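Local coordinates for cellulose biosynthesis protein BcsG (Salmonella typhimurium LT2, PDB 5OLT) that is required for cellulose biosynthesis and carries a zinc-binding extramembrane domain of the alkaline phosphatase family, at residues A[64-69]-A[239-244]; A[189-194]-A[212-217]; A[178-183]-A[235-240]; A[82-87]-A[247-252]. All coordinates share one frame; numbering follows the deposited sequence.

Contact 1: A[64-69]-A[239-244]; sequences INICSL and QKLFDE. With ZN (zinc ion), chain B.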
loop_
_atom_site.group_PDB
_atom_site.type_symbol
_atom_site.label_atom_id
_atom_site.label_comp_id
_atom_site.label_asym_id
_atom_site.label_seq_id
_atom_site.Cartn_x
_atom_site.Cartn_y
_atom_site.Cartn_z
ATOM N N ILE A 64 -2.953 5.031 5.017
ATOM C CA ILE A 64 -4.216 5.389 4.380
ATOM C C ILE A 64 -4.370 4.445 3.177
ATOM O O ILE A 64 -3.667 4.592 2.162
ATOM C CB ILE A 64 -4.177 6.885 3.939
ATOM C CG1 ILE A 64 -4.035 7.785 5.181
ATOM C CG2 ILE A 64 -5.414 7.238 3.117
ATOM C CD1 ILE A 64 -3.938 9.256 4.857
ATOM N N ASN A 65 -5.257 3.441 3.302
ATOM C CA ASN A 65 -5.381 2.362 2.339
ATOM C C ASN A 65 -6.677 2.578 1.559
ATOM O O ASN A 65 -7.767 2.523 2.122
ATOM C CB ASN A 65 -5.369 1.042 3.140
ATOM C CG ASN A 65 -5.421 -0.186 2.277
ATOM O OD1 ASN A 65 -4.690 -0.315 1.264
ATOM N ND2 ASN A 65 -6.251 -1.126 2.682
ATOM N N ILE A 66 -6.534 2.899 0.276
ATOM C CA ILE A 66 -7.654 3.413 -0.522
ATOM C C ILE A 66 -8.125 2.384 -1.526
ATOM O O ILE A 66 -7.348 1.936 -2.374
ATOM C CB ILE A 66 -7.238 4.697 -1.280
ATOM C CG1 ILE A 66 -6.768 5.781 -0.289
ATOM C CG2 ILE A 66 -8.382 5.202 -2.186
ATOM C CD1 ILE A 66 -6.110 6.977 -0.953
ATOM N N CYS A 67 -9.405 2.022 -1.440
ATOM C CA CYS A 67 -9.992 1.095 -2.416
ATOM C C CYS A 67 -10.096 1.765 -3.793
ATOM O O CYS A 67 -10.454 2.939 -3.879
ATOM C CB CYS A 67 -11.382 0.660 -1.900
ATOM S SG CYS A 67 -12.275 -0.536 -2.954
ATOM N N SER A 68 -9.824 0.996 -4.860
ATOM C CA SER A 68 -10.236 1.397 -6.216
ATOM C C SER A 68 -9.543 2.669 -6.730
ATOM O O SER A 68 -10.210 3.578 -7.245
ATOM C CB SER A 68 -11.770 1.513 -6.320
ATOM O OG SER A 68 -12.371 0.258 -6.021
ATOM N N LEU A 69 -8.206 2.683 -6.652
ATOM C CA LEU A 69 -7.392 3.809 -7.099
ATOM C C LEU A 69 -6.089 3.258 -7.667
ATOM O O LEU A 69 -5.210 2.840 -6.903
ATOM C CB LEU A 69 -7.128 4.762 -5.915
ATOM C CG LEU A 69 -6.208 5.952 -6.276
ATOM C CD1 LEU A 69 -6.839 6.806 -7.349
ATOM C CD2 LEU A 69 -5.977 6.769 -4.996
ATOM N N GLN A 239 -11.634 13.667 -6.970
ATOM C CA GLN A 239 -11.300 15.045 -6.643
ATOM C C GLN A 239 -11.659 15.377 -5.189
ATOM O O GLN A 239 -10.860 16.025 -4.491
ATOM C CB GLN A 239 -12.044 15.972 -7.613
ATOM C CG GLN A 239 -11.826 17.453 -7.310
ATOM C CD GLN A 239 -10.463 17.985 -7.727
ATOM O OE1 GLN A 239 -9.861 17.511 -8.727
ATOM N NE2 GLN A 239 -9.978 19.011 -7.004
ATOM N N LYS A 240 -12.857 14.974 -4.745
ATOM C CA LYS A 240 -13.289 15.240 -3.381
ATOM C C LYS A 240 -12.336 14.605 -2.387
ATOM O O LYS A 240 -11.910 15.244 -1.424
ATOM C CB LYS A 240 -14.712 14.699 -3.184
ATOM C CG LYS A 240 -15.251 14.785 -1.755
ATOM C CD LYS A 240 -16.706 14.345 -1.754
ATOM C CE LYS A 240 -17.361 14.377 -0.379
ATOM N NZ LYS A 240 -18.003 15.661 -0.078
ATOM N N LEU A 241 -11.975 13.338 -2.627
ATOM C CA LEU A 241 -11.040 12.648 -1.735
ATOM C C LEU A 241 -9.679 13.343 -1.709
ATOM O O LEU A 241 -9.108 13.558 -0.637
ATOM C CB LEU A 241 -10.862 11.188 -2.185
ATOM C CG LEU A 241 -9.799 10.398 -1.395
ATOM C CD1 LEU A 241 -10.104 10.335 0.112
ATOM C CD2 LEU A 241 -9.656 9.007 -1.984
ATOM N N PHE A 242 -9.162 13.683 -2.893
ATOM C CA PHE A 242 -7.831 14.262 -2.937
ATOM C C PHE A 242 -7.829 15.646 -2.299
ATOM O O PHE A 242 -6.871 16.006 -1.619
ATOM C CB PHE A 242 -7.305 14.328 -4.371
ATOM C CG PHE A 242 -7.202 12.982 -5.066
ATOM C CD1 PHE A 242 -7.174 11.781 -4.364
ATOM C CD2 PHE A 242 -7.093 12.947 -6.467
ATOM C CE1 PHE A 242 -7.099 10.582 -5.068
ATOM C CE2 PHE A 242 -7.020 11.742 -7.161
ATOM C CZ PHE A 242 -7.011 10.555 -6.445
ATOM N N ASP A 243 -8.904 16.415 -2.499
ATOM C CA ASP A 243 -9.028 17.714 -1.816
ATOM C C ASP A 243 -9.113 17.555 -0.300
ATOM O O ASP A 243 -8.487 18.346 0.441
ATOM C CB ASP A 243 -10.269 18.451 -2.336
ATOM C CG ASP A 243 -10.045 19.081 -3.732
ATOM O OD1 ASP A 243 -8.868 19.228 -4.166
ATOM O OD2 ASP A 243 -11.082 19.431 -4.366
ATOM N N GLU A 244 -9.803 16.500 0.174
ATOM C CA GLU A 244 -9.876 16.285 1.610
ATOM C C GLU A 244 -8.537 15.828 2.178
ATOM O O GLU A 244 -8.161 16.281 3.253
ATOM C CB GLU A 244 -10.998 15.326 1.968
ATOM C CG GLU A 244 -12.355 15.977 1.762
ATOM C CD GLU A 244 -13.497 15.215 2.400
ATOM O OE1 GLU A 244 -13.353 14.031 2.791
ATOM O OE2 GLU A 244 -14.599 15.831 2.496
HETATM ZN ZN ZN B . -11.080 -2.470 -2.782
HETATM O O HOH W 1 -13.121 -3.423 -3.865
#
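Ile-66, on strand 60-66, and Leu-241, on helix 234-255, reach toward each other tip to tip, with Ile-66 CG2 4.0 Å from Leu-241 CD2. CG1 of the isoleucine stands beside the backbone N (chi1 -58°), which leaves CG2 anti to it and facing the helix. Three residues further on, Leu-69 approaches Phe-242 quite differently. Its CD1 comes to the edge of the phenyl ring, in the ring plane, 3.9 Å from Phe-242 CZ, and its CD2 sits 4.0 Å from Phe-242 CE1, so both methyls of the leucine meet the far end of the ring. Trp-85 and His-82 make edge-to-face contacts with the same ring. Cys-67 takes no part in this packing: its SG binds the zinc ion at 2.3 Å, where Ser-102, Glu-266, His-267 and a water complete the site. The two segments therefore meet through buried hydrocarbon alone, four side chains that bring helix and strand together by dispersion and exclusion of water, and the polar metal chemistry starts just one residue past Ile-66, on the C-terminal side of the strand, where enzymes of the alkaline phosphatase family place metal ligands.

Contact 2: A[189-194]-A[212-217]; sequences YDDLAV and TFFNLL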
loop_
_atom_site.group_PDB
_atom_site.type_symbol
_atom_site.label_atom_id
_atom_site.label_comp_id
_atom_site.label_asym_id
_atom_site.label_seq_id
_atom_site.Cartn_x
_atom_site.Cartn_y
_atom_site.Cartn_z
ATOM N N TYR A 189 -18.477 7.441 5.360
ATOM C CA TYR A 189 -18.346 8.680 6.095
ATOM C C TYR A 189 -17.367 9.633 5.416
ATOM O O TYR A 189 -16.440 9.189 4.709
ATOM C CB TYR A 189 -17.863 8.388 7.518
ATOM C CG TYR A 189 -18.845 7.513 8.229
ATOM C CD1 TYR A 189 -20.111 8.008 8.555
ATOM C CD2 TYR A 189 -18.524 6.188 8.557
ATOM C CE1 TYR A 189 -21.059 7.195 9.169
ATOM C CE2 TYR A 189 -19.475 5.364 9.190
ATOM C CZ TYR A 189 -20.723 5.886 9.493
ATOM O OH TYR A 189 -21.632 5.067 10.140
ATOM N N ASP A 190 -17.523 10.927 5.687
ATOM C CA ASP A 190 -16.611 11.908 5.146
ATOM C C ASP A 190 -15.195 11.665 5.659
ATOM O O ASP A 190 -14.955 11.584 6.889
ATOM C CB ASP A 190 -17.032 13.310 5.561
ATOM C CG ASP A 190 -16.187 14.337 4.907
ATOM O OD1 ASP A 190 -16.399 14.606 3.701
ATOM O OD2 ASP A 190 -15.281 14.844 5.577
ATOM N N ASP A 191 -14.239 11.645 4.735
ATOM C CA ASP A 191 -12.872 11.280 5.132
ATOM C C ASP A 191 -12.169 12.352 5.937
ATOM O O ASP A 191 -11.389 12.033 6.848
ATOM C CB ASP A 191 -12.050 10.902 3.918
ATOM C CG ASP A 191 -12.547 9.606 3.328
ATOM O OD1 ASP A 191 -12.650 8.627 4.146
ATOM O OD2 ASP A 191 -12.923 9.570 2.115
ATOM N N LEU A 192 -12.415 13.633 5.606
ATOM C CA LEU A 192 -11.815 14.690 6.411
ATOM C C LEU A 192 -12.344 14.620 7.829
ATOM O O LEU A 192 -11.570 14.850 8.772
ATOM C CB LEU A 192 -12.065 16.046 5.769
ATOM C CG LEU A 192 -11.411 17.273 6.407
ATOM C CD1 LEU A 192 -9.901 17.051 6.560
ATOM C CD2 LEU A 192 -11.752 18.521 5.586
ATOM N N ALA A 193 -13.635 14.309 8.007
ATOM C CA ALA A 193 -14.184 14.173 9.375
ATOM C C ALA A 193 -13.547 13.008 10.134
ATOM O O ALA A 193 -13.207 13.144 11.312
ATOM C CB ALA A 193 -15.687 14.014 9.336
ATOM N N VAL A 194 -13.351 11.870 9.452
ATOM C CA VAL A 194 -12.685 10.728 10.074
ATOM C C VAL A 194 -11.250 11.117 10.483
ATOM O O VAL A 194 -10.804 10.796 11.590
ATOM C CB VAL A 194 -12.636 9.522 9.102
ATOM C CG1 VAL A 194 -11.799 8.395 9.680
ATOM C CG2 VAL A 194 -14.040 8.991 8.814
ATOM N N THR A 212 -1.750 3.571 12.944
ATOM C CA THR A 212 -3.143 3.473 12.560
ATOM C C THR A 212 -3.260 2.940 11.143
ATOM O O THR A 212 -2.589 3.431 10.227
ATOM C CB THR A 212 -3.812 4.871 12.640
ATOM O OG1 THR A 212 -3.735 5.314 13.980
ATOM C CG2 THR A 212 -5.258 4.822 12.227
ATOM N N PHE A 213 -4.147 1.949 10.979
ATOM C CA PHE A 213 -4.571 1.451 9.683
ATOM C C PHE A 213 -5.929 2.037 9.361
ATOM O O PHE A 213 -6.903 1.827 10.113
ATOM C CB PHE A 213 -4.642 -0.081 9.715
ATOM C CG PHE A 213 -5.019 -0.692 8.402
ATOM C CD1 PHE A 213 -4.103 -0.656 7.345
ATOM C CD2 PHE A 213 -6.259 -1.279 8.211
ATOM C CE1 PHE A 213 -4.435 -1.235 6.115
ATOM C CE2 PHE A 213 -6.620 -1.852 6.953
ATOM C CZ PHE A 213 -5.691 -1.802 5.919
ATOM N N PHE A 214 -5.999 2.778 8.255
ATOM C CA PHE A 214 -7.227 3.463 7.865
ATOM C C PHE A 214 -7.649 2.992 6.472
ATOM O O PHE A 214 -6.880 3.179 5.525
ATOM C CB PHE A 214 -6.955 4.988 7.880
ATOM C CG PHE A 214 -8.095 5.883 7.406
ATOM C CD1 PHE A 214 -9.461 5.492 7.415
ATOM C CD2 PHE A 214 -7.786 7.179 6.939
ATOM C CE1 PHE A 214 -10.460 6.353 6.984
ATOM C CE2 PHE A 214 -8.806 8.040 6.523
ATOM C CZ PHE A 214 -10.133 7.637 6.532
ATOM N N ASN A 215 -8.834 2.367 6.353
ATOM C CA ASN A 215 -9.305 1.892 5.056
ATOM C C ASN A 215 -10.470 2.750 4.550
ATOM O O ASN A 215 -11.389 3.062 5.300
ATOM C CB ASN A 215 -9.706 0.403 5.117
ATOM C CG ASN A 215 -10.103 -0.118 3.767
ATOM O OD1 ASN A 215 -11.287 -0.170 3.443
ATOM N ND2 ASN A 215 -9.112 -0.520 2.960
ATOM N N LEU A 216 -10.367 3.167 3.285
ATOM C CA LEU A 216 -11.278 4.130 2.658
ATOM C C LEU A 216 -11.962 3.560 1.433
ATOM O O LEU A 216 -11.291 3.120 0.507
ATOM C CB LEU A 216 -10.504 5.395 2.173
ATOM C CG LEU A 216 -9.856 6.245 3.226
ATOM C CD1 LEU A 216 -8.576 5.592 3.710
ATOM C CD2 LEU A 216 -9.550 7.624 2.657
ATOM N N LEU A 217 -13.283 3.666 1.406
ATOM C CA LEU A 217 -14.121 3.115 0.353
ATOM C C LEU A 217 -14.792 4.098 -0.655
ATOM O O LEU A 217 -15.553 3.631 -1.503
ATOM C CB LEU A 217 -15.274 2.352 1.092
ATOM C CG LEU A 217 -15.917 1.188 0.370
ATOM C CD1 LEU A 217 -14.889 0.075 0.155
ATOM C CD2 LEU A 217 -17.113 0.670 1.164
#
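The first turn of helix 191-203 lies beside strand 210-216, with the CA atoms of Asp-191 and Leu-216 7.7 Å apart and those of Val-194 and Phe-214 at 9.4 Å. The helix start is capped by Asp-190, whose OD2 accepts from Ala-193 N at 3.0 Å through its anti lone pair. Between the backbones, the Phe-214 ring reaches across from the strand. Its CE1 meets Val-194 CG1 at 3.6 Å, the methyl approaching obliquely, and its CZ lies 3.6 Å from Asp-191 OD1, with carboxylate and ring planes 65° apart. Leu-216 puts CD1 3.5 Å above the middle of one ring face and sends CD2 to within 3.6 Å of Asp-191 OD1. That oxygen also lies close to Asp-148 OD2, so one of the two acids may be protonated. Met-146 of strand 142-147 touches both Val-194 and Phe-214. The packing belongs to a long beta-alpha-beta crossover from strand 142-147 through helix 156-162, a small hairpin and, last, helix 191-203 to the neighbouring parallel strand 210-216.

Contact 3: A[178-183]-A[235-240]; sequences TALLSF and KIRAQK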
loop_
_atom_site.group_PDB
_atom_site.type_symbol
_atom_site.label_atom_id
_atom_site.label_comp_id
_atom_site.label_asym_id
_atom_site.label_seq_id
_atom_site.Cartn_x
_atom_site.Cartn_y
_atom_site.Cartn_z
ATOM N N THR A 178 -22.105 11.641 6.768
ATOM C CA THR A 178 -22.108 10.705 5.653
ATOM C C THR A 178 -21.808 11.458 4.360
ATOM O O THR A 178 -22.455 12.480 4.031
ATOM C CB THR A 178 -23.485 10.041 5.581
ATOM O OG1 THR A 178 -23.620 9.191 6.720
ATOM C CG2 THR A 178 -23.640 9.173 4.341
ATOM N N ALA A 179 -20.800 10.991 3.627
ATOM C CA ALA A 179 -20.453 11.572 2.330
ATOM C C ALA A 179 -21.166 10.882 1.165
ATOM O O ALA A 179 -21.572 11.562 0.182
ATOM C CB ALA A 179 -18.969 11.472 2.153
ATOM N N LEU A 180 -21.281 9.557 1.249
ATOM C CA LEU A 180 -21.848 8.724 0.194
ATOM C C LEU A 180 -22.631 7.602 0.843
ATOM O O LEU A 180 -22.386 7.228 1.974
ATOM C CB LEU A 180 -20.747 8.088 -0.693
ATOM C CG LEU A 180 -19.871 9.082 -1.483
ATOM C CD1 LEU A 180 -18.546 8.420 -1.862
ATOM C CD2 LEU A 180 -20.607 9.581 -2.721
ATOM N N LEU A 181 -23.555 7.035 0.080
ATOM C CA LEU A 181 -24.094 5.714 0.399
ATOM C C LEU A 181 -23.470 4.681 -0.494
ATOM O O LEU A 181 -23.281 4.912 -1.706
ATOM C CB LEU A 181 -25.621 5.696 0.328
ATOM C CG LEU A 181 -26.237 6.602 1.399
ATOM C CD1 LEU A 181 -27.767 6.588 1.220
ATOM C CD2 LEU A 181 -25.847 6.265 2.855
ATOM N N SER A 182 -23.132 3.541 0.106
ATOM C CA SER A 182 -22.291 2.615 -0.576
ATOM C C SER A 182 -23.160 1.772 -1.433
ATOM O O SER A 182 -24.394 1.820 -1.358
ATOM C CB SER A 182 -21.406 1.786 0.374
ATOM O OG SER A 182 -22.199 0.884 1.104
ATOM N N PHE A 183 -22.482 1.074 -2.333
ATOM C CA PHE A 183 -23.078 0.070 -3.206
ATOM C C PHE A 183 -23.905 -0.979 -2.434
ATOM O O PHE A 183 -24.778 -1.605 -3.027
ATOM C CB PHE A 183 -21.954 -0.598 -4.015
ATOM C CG PHE A 183 -20.848 -1.148 -3.156
ATOM C CD1 PHE A 183 -19.834 -0.299 -2.651
ATOM C CD2 PHE A 183 -20.822 -2.504 -2.822
ATOM C CE1 PHE A 183 -18.833 -0.803 -1.822
ATOM C CE2 PHE A 183 -19.814 -3.011 -2.014
ATOM C CZ PHE A 183 -18.814 -2.162 -1.514
ATOM N N LYS A 235 -14.542 10.738 -11.153
ATOM C CA LYS A 235 -13.624 11.859 -11.039
ATOM C C LYS A 235 -14.102 12.878 -9.985
ATOM O O LYS A 235 -13.272 13.528 -9.342
ATOM C CB LYS A 235 -13.327 12.523 -12.377
ATOM C CG LYS A 235 -14.465 13.297 -13.000
ATOM C CD LYS A 235 -14.014 13.987 -14.306
ATOM C CE LYS A 235 -13.730 13.042 -15.453
ATOM N NZ LYS A 235 -14.763 11.996 -15.697
ATOM N N ILE A 236 -15.428 12.993 -9.785
ATOM C CA ILE A 236 -15.937 13.852 -8.721
ATOM C C ILE A 236 -15.558 13.307 -7.347
ATOM O O ILE A 236 -15.055 14.057 -6.493
ATOM C CB ILE A 236 -17.478 13.994 -8.831
ATOM C CG1 ILE A 236 -17.858 14.761 -10.107
ATOM C CG2 ILE A 236 -18.094 14.633 -7.567
ATOM C CD1 ILE A 236 -17.488 16.258 -10.106
ATOM N N ARG A 237 -15.723 11.994 -7.167
ATOM C CA ARG A 237 -15.354 11.384 -5.893
ATOM C C ARG A 237 -13.863 11.446 -5.637
ATOM O O ARG A 237 -13.422 11.634 -4.490
ATOM C CB ARG A 237 -15.886 9.961 -5.813
ATOM C CG ARG A 237 -17.414 9.929 -5.673
ATOM C CD ARG A 237 -17.878 8.497 -5.645
ATOM N NE ARG A 237 -17.839 7.932 -6.989
ATOM C CZ ARG A 237 -17.592 6.656 -7.275
ATOM N NH1 ARG A 237 -17.167 5.820 -6.318
ATOM N NH2 ARG A 237 -17.663 6.239 -8.536
ATOM N N ALA A 238 -13.077 11.238 -6.695
ATOM C CA ALA A 238 -11.607 11.241 -6.527
ATOM C C ALA A 238 -11.119 12.654 -6.242
ATOM O O ALA A 238 -10.302 12.841 -5.337
ATOM C CB ALA A 238 -10.935 10.639 -7.749
ATOM N N GLN A 239 -11.634 13.667 -6.970
ATOM C CA GLN A 239 -11.300 15.045 -6.643
ATOM C C GLN A 239 -11.659 15.377 -5.189
ATOM O O GLN A 239 -10.860 16.025 -4.491
ATOM C CB GLN A 239 -12.044 15.972 -7.613
ATOM C CG GLN A 239 -11.826 17.453 -7.310
ATOM C CD GLN A 239 -10.463 17.985 -7.727
ATOM O OE1 GLN A 239 -9.861 17.511 -8.727
ATOM N NE2 GLN A 239 -9.978 19.011 -7.004
ATOM N N LYS A 240 -12.857 14.974 -4.745
ATOM C CA LYS A 240 -13.289 15.240 -3.381
ATOM C C LYS A 240 -12.336 14.605 -2.387
ATOM O O LYS A 240 -11.910 15.244 -1.424
ATOM C CB LYS A 240 -14.712 14.699 -3.184
ATOM C CG LYS A 240 -15.251 14.785 -1.755
ATOM C CD LYS A 240 -16.706 14.345 -1.754
ATOM C CE LYS A 240 -17.361 14.377 -0.379
ATOM N NZ LYS A 240 -18.003 15.661 -0.078
#
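Ala-179 and Leu-180 face Arg-237 and Lys-240 of helix 234-255 from a classic beta bulge, in which both residues stand opposite Val-188 on the paired strand of a small antiparallel hairpin. The bulge explains why two consecutive residues can both direct their CB toward the helix, something a regular strand would not allow. The tighter half of the contact is buried. Leu-180 crosses the arginine chain at about a right angle and closes on it with both methyls, CD1 at 3.8 Å and CD2 at 4.1 Å from Arg-237 CD. The touching carbon is the methylene just before the guanidinium, at which the chain bends (chi3 -76°), and the charged end then continues to backbone oxygens: NH1 donates to Pro-218 O and His-220 O, while NE and NH2 make weak bonds to Asp-233 O and Ala-232 O. The guanidinium is therefore held by main-chain carbonyls, and the leucine packs against its aliphatic stem. One turn on, the contact is looser and reaches the solvent side. Lys-240 runs out fully extended as far as CE, past the partly exposed Ala-179, and turns only at its last torsion (chi4 90°). The hairpin meets the helix here through carbon: at this outer margin Ala-179 CB lies 4.2 Å from Lys-240 CE.

Contact 4: A[82-87]-A[247-252]; sequences HPLWSH and AFFTEL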
loop_
_atom_site.group_PDB
_atom_site.type_symbol
_atom_site.label_atom_id
_atom_site.label_comp_id
_atom_site.label_asym_id
_atom_site.label_seq_id
_atom_site.Cartn_x
_atom_site.Cartn_y
_atom_site.Cartn_z
ATOM N N HIS A 82 -3.518 16.892 -9.990
ATOM C CA HIS A 82 -4.046 17.291 -8.705
ATOM C C HIS A 82 -2.877 17.631 -7.760
ATOM O O HIS A 82 -1.897 16.884 -7.732
ATOM C CB HIS A 82 -4.900 16.186 -8.078
ATOM C CG HIS A 82 -5.685 16.687 -6.914
ATOM N ND1 HIS A 82 -5.118 16.925 -5.679
ATOM C CD2 HIS A 82 -6.982 17.098 -6.828
ATOM C CE1 HIS A 82 -6.039 17.448 -4.878
ATOM N NE2 HIS A 82 -7.182 17.546 -5.549
ATOM N N PRO A 83 -2.970 18.745 -6.997
ATOM C CA PRO A 83 -1.877 19.150 -6.124
ATOM C C PRO A 83 -1.449 18.086 -5.112
ATOM O O PRO A 83 -0.307 18.119 -4.679
ATOM C CB PRO A 83 -2.429 20.378 -5.375
ATOM C CG PRO A 83 -3.591 20.859 -6.165
ATOM C CD PRO A 83 -4.053 19.761 -7.069
ATOM N N LEU A 84 -2.316 17.137 -4.749
ATOM C CA LEU A 84 -1.950 16.106 -3.752
ATOM C C LEU A 84 -0.651 15.407 -4.149
ATOM O O LEU A 84 0.213 15.184 -3.294
ATOM C CB LEU A 84 -3.078 15.065 -3.610
ATOM C CG LEU A 84 -2.761 13.886 -2.653
ATOM C CD1 LEU A 84 -2.697 14.375 -1.214
ATOM C CD2 LEU A 84 -3.837 12.835 -2.868
ATOM N N TRP A 85 -0.489 15.073 -5.429
ATOM C CA TRP A 85 0.659 14.270 -5.829
ATOM C C TRP A 85 1.953 14.981 -5.563
ATOM O O TRP A 85 2.927 14.336 -5.245
ATOM C CB TRP A 85 0.594 13.796 -7.298
ATOM C CG TRP A 85 -0.733 13.182 -7.606
ATOM C CD1 TRP A 85 -1.659 13.647 -8.507
ATOM C CD2 TRP A 85 -1.303 12.015 -7.003
ATOM N NE1 TRP A 85 -2.767 12.853 -8.488
ATOM C CE2 TRP A 85 -2.576 11.832 -7.594
ATOM C CE3 TRP A 85 -0.858 11.079 -6.019
ATOM C CZ2 TRP A 85 -3.421 10.784 -7.226
ATOM C CZ3 TRP A 85 -1.711 10.051 -5.670
ATOM C CH2 TRP A 85 -2.972 9.921 -6.269
ATOM N N SER A 86 1.935 16.303 -5.690
ATOM C CA SER A 86 3.127 17.085 -5.500
ATOM C C SER A 86 3.462 17.292 -4.024
ATOM O O SER A 86 4.557 17.797 -3.724
ATOM C CB SER A 86 2.980 18.433 -6.240
ATOM O OG SER A 86 2.065 19.261 -5.559
ATOM N N HIS A 87 2.556 16.915 -3.104
ATOM C CA HIS A 87 2.761 17.182 -1.711
ATOM C C HIS A 87 3.493 16.084 -0.962
ATOM O O HIS A 87 4.012 16.305 0.110
ATOM C CB HIS A 87 1.434 17.619 -1.088
ATOM C CG HIS A 87 0.936 18.923 -1.651
ATOM N ND1 HIS A 87 -0.377 19.325 -1.565
ATOM C CD2 HIS A 87 1.570 19.889 -2.361
ATOM C CE1 HIS A 87 -0.526 20.497 -2.154
ATOM N NE2 HIS A 87 0.634 20.848 -2.668
ATOM N N ALA A 247 -6.329 18.890 2.347
ATOM C CA ALA A 247 -6.772 19.736 3.446
ATOM C C ALA A 247 -6.269 19.145 4.759
ATOM O O ALA A 247 -5.763 19.882 5.612
ATOM C CB ALA A 247 -8.275 19.881 3.445
ATOM N N PHE A 248 -6.361 17.824 4.912
ATOM C CA PHE A 248 -5.849 17.211 6.098
ATOM C C PHE A 248 -4.338 17.330 6.238
ATOM O O PHE A 248 -3.846 17.566 7.348
ATOM C CB PHE A 248 -6.282 15.745 6.197
ATOM C CG PHE A 248 -5.927 15.169 7.515
ATOM C CD1 PHE A 248 -6.545 15.706 8.672
ATOM C CD2 PHE A 248 -4.981 14.177 7.634
ATOM C CE1 PHE A 248 -6.254 15.233 9.920
ATOM C CE2 PHE A 248 -4.658 13.688 8.941
ATOM C CZ PHE A 248 -5.288 14.247 10.063
ATOM N N PHE A 249 -3.600 17.202 5.139
ATOM C CA PHE A 249 -2.153 17.390 5.205
ATOM C C PHE A 249 -1.866 18.788 5.750
ATOM O O PHE A 249 -0.957 18.964 6.573
ATOM C CB PHE A 249 -1.521 17.195 3.834
ATOM C CG PHE A 249 -1.423 15.758 3.385
ATOM C CD1 PHE A 249 -1.995 14.692 4.116
ATOM C CD2 PHE A 249 -0.720 15.458 2.217
ATOM C CE1 PHE A 249 -1.876 13.359 3.661
ATOM C CE2 PHE A 249 -0.591 14.148 1.777
ATOM C CZ PHE A 249 -1.178 13.106 2.484
ATOM N N THR A 250 -2.620 19.784 5.293
ATOM C CA THR A 250 -2.458 21.172 5.828
ATOM C C THR A 250 -2.729 21.255 7.339
ATOM O O THR A 250 -1.954 21.905 8.091
ATOM C CB THR A 250 -3.310 22.164 5.019
ATOM O OG1 THR A 250 -2.879 22.092 3.653
ATOM C CG2 THR A 250 -3.130 23.571 5.511
ATOM N N GLU A 251 -3.796 20.606 7.794
ATOM C CA GLU A 251 -4.096 20.500 9.226
ATOM C C GLU A 251 -2.961 19.832 9.983
ATOM O O GLU A 251 -2.593 20.281 11.092
ATOM C CB GLU A 251 -5.416 19.763 9.513
ATOM C CG GLU A 251 -6.667 20.533 9.150
ATOM C CD GLU A 251 -6.651 21.935 9.743
ATOM O OE1 GLU A 251 -6.716 22.052 10.995
ATOM O OE2 GLU A 251 -6.551 22.920 8.959
ATOM N N LEU A 252 -2.373 18.797 9.379
ATOM C CA LEU A 252 -1.281 18.076 10.043
ATOM C C LEU A 252 -0.066 18.951 10.169
ATOM O O LEU A 252 0.580 18.959 11.239
ATOM C CB LEU A 252 -0.877 16.800 9.302
ATOM C CG LEU A 252 -1.619 15.520 9.604
ATOM C CD1 LEU A 252 -0.845 14.438 8.886
ATOM C CD2 LEU A 252 -1.712 15.205 11.079
#
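Leu-84 N donates to His-82 ND1 at 3.0 Å in an almost straight bond (170°), arriving in the plane of the imidazole. This bond caps the turn that leads into the short, weakly bonded helix around 84-87, whose apolar side packs on the long helix 234-255 of the alpha/beta domain. Because ND1 accepts, the ring can offer its other nitrogen as a donor, and NE2 is hydrogen-bonded to Asp-243 OD1 on the long helix. The histidine thus spans the two elements, and bonds at both ring nitrogens hold its rotation. Proline next to it lies over the imidazole, with Pro-83 CD 3.3 Å above the plane and toward the rim. His-87 takes the outer flank of the contact. In the conformer described, its ND1 bonds to Asp-246 OD1, and only its CB comes to the Phe-249 ring, at the edge and near the plane. Phe-249 also makes an edge-to-face contact with Phe-299 and touches Val-261, so the ring lies between the helices and strands 259-265 and 291-299 of the central sheet. The residue whose N is capped also carries the contact. Leu-84 CG stands anti to its own N (chi1 176°), which sends CD1 across to Phe-249, the two side chains meeting at about a right angle. The methyl approaches the ring obliquely, with Leu-84 CD1 3.7 Å from Phe-249 CE2.

How the contacts relate
Helix 234-255 is the common element. Contact 3 uses its first turns, contact 1 the next, sharing Gln-239 and Lys-240 with it, and contact 4 its later part, so the centres of contacts 3 and 4 lie about 18 Å apart. Contact 2 uses the preceding strand, 210-216, which neighbours strand 60-66 of contact 1 in the mixed sheet, and those two centres are about 9 Å apart. Along the chain, contact 2 is nested inside the loops closed by each of the other three, while contacts 1 and 4 cross. One helix thus joins the segment that carries the zinc ligand Cys-67, the peripheral hairpin and the short helix 84-87.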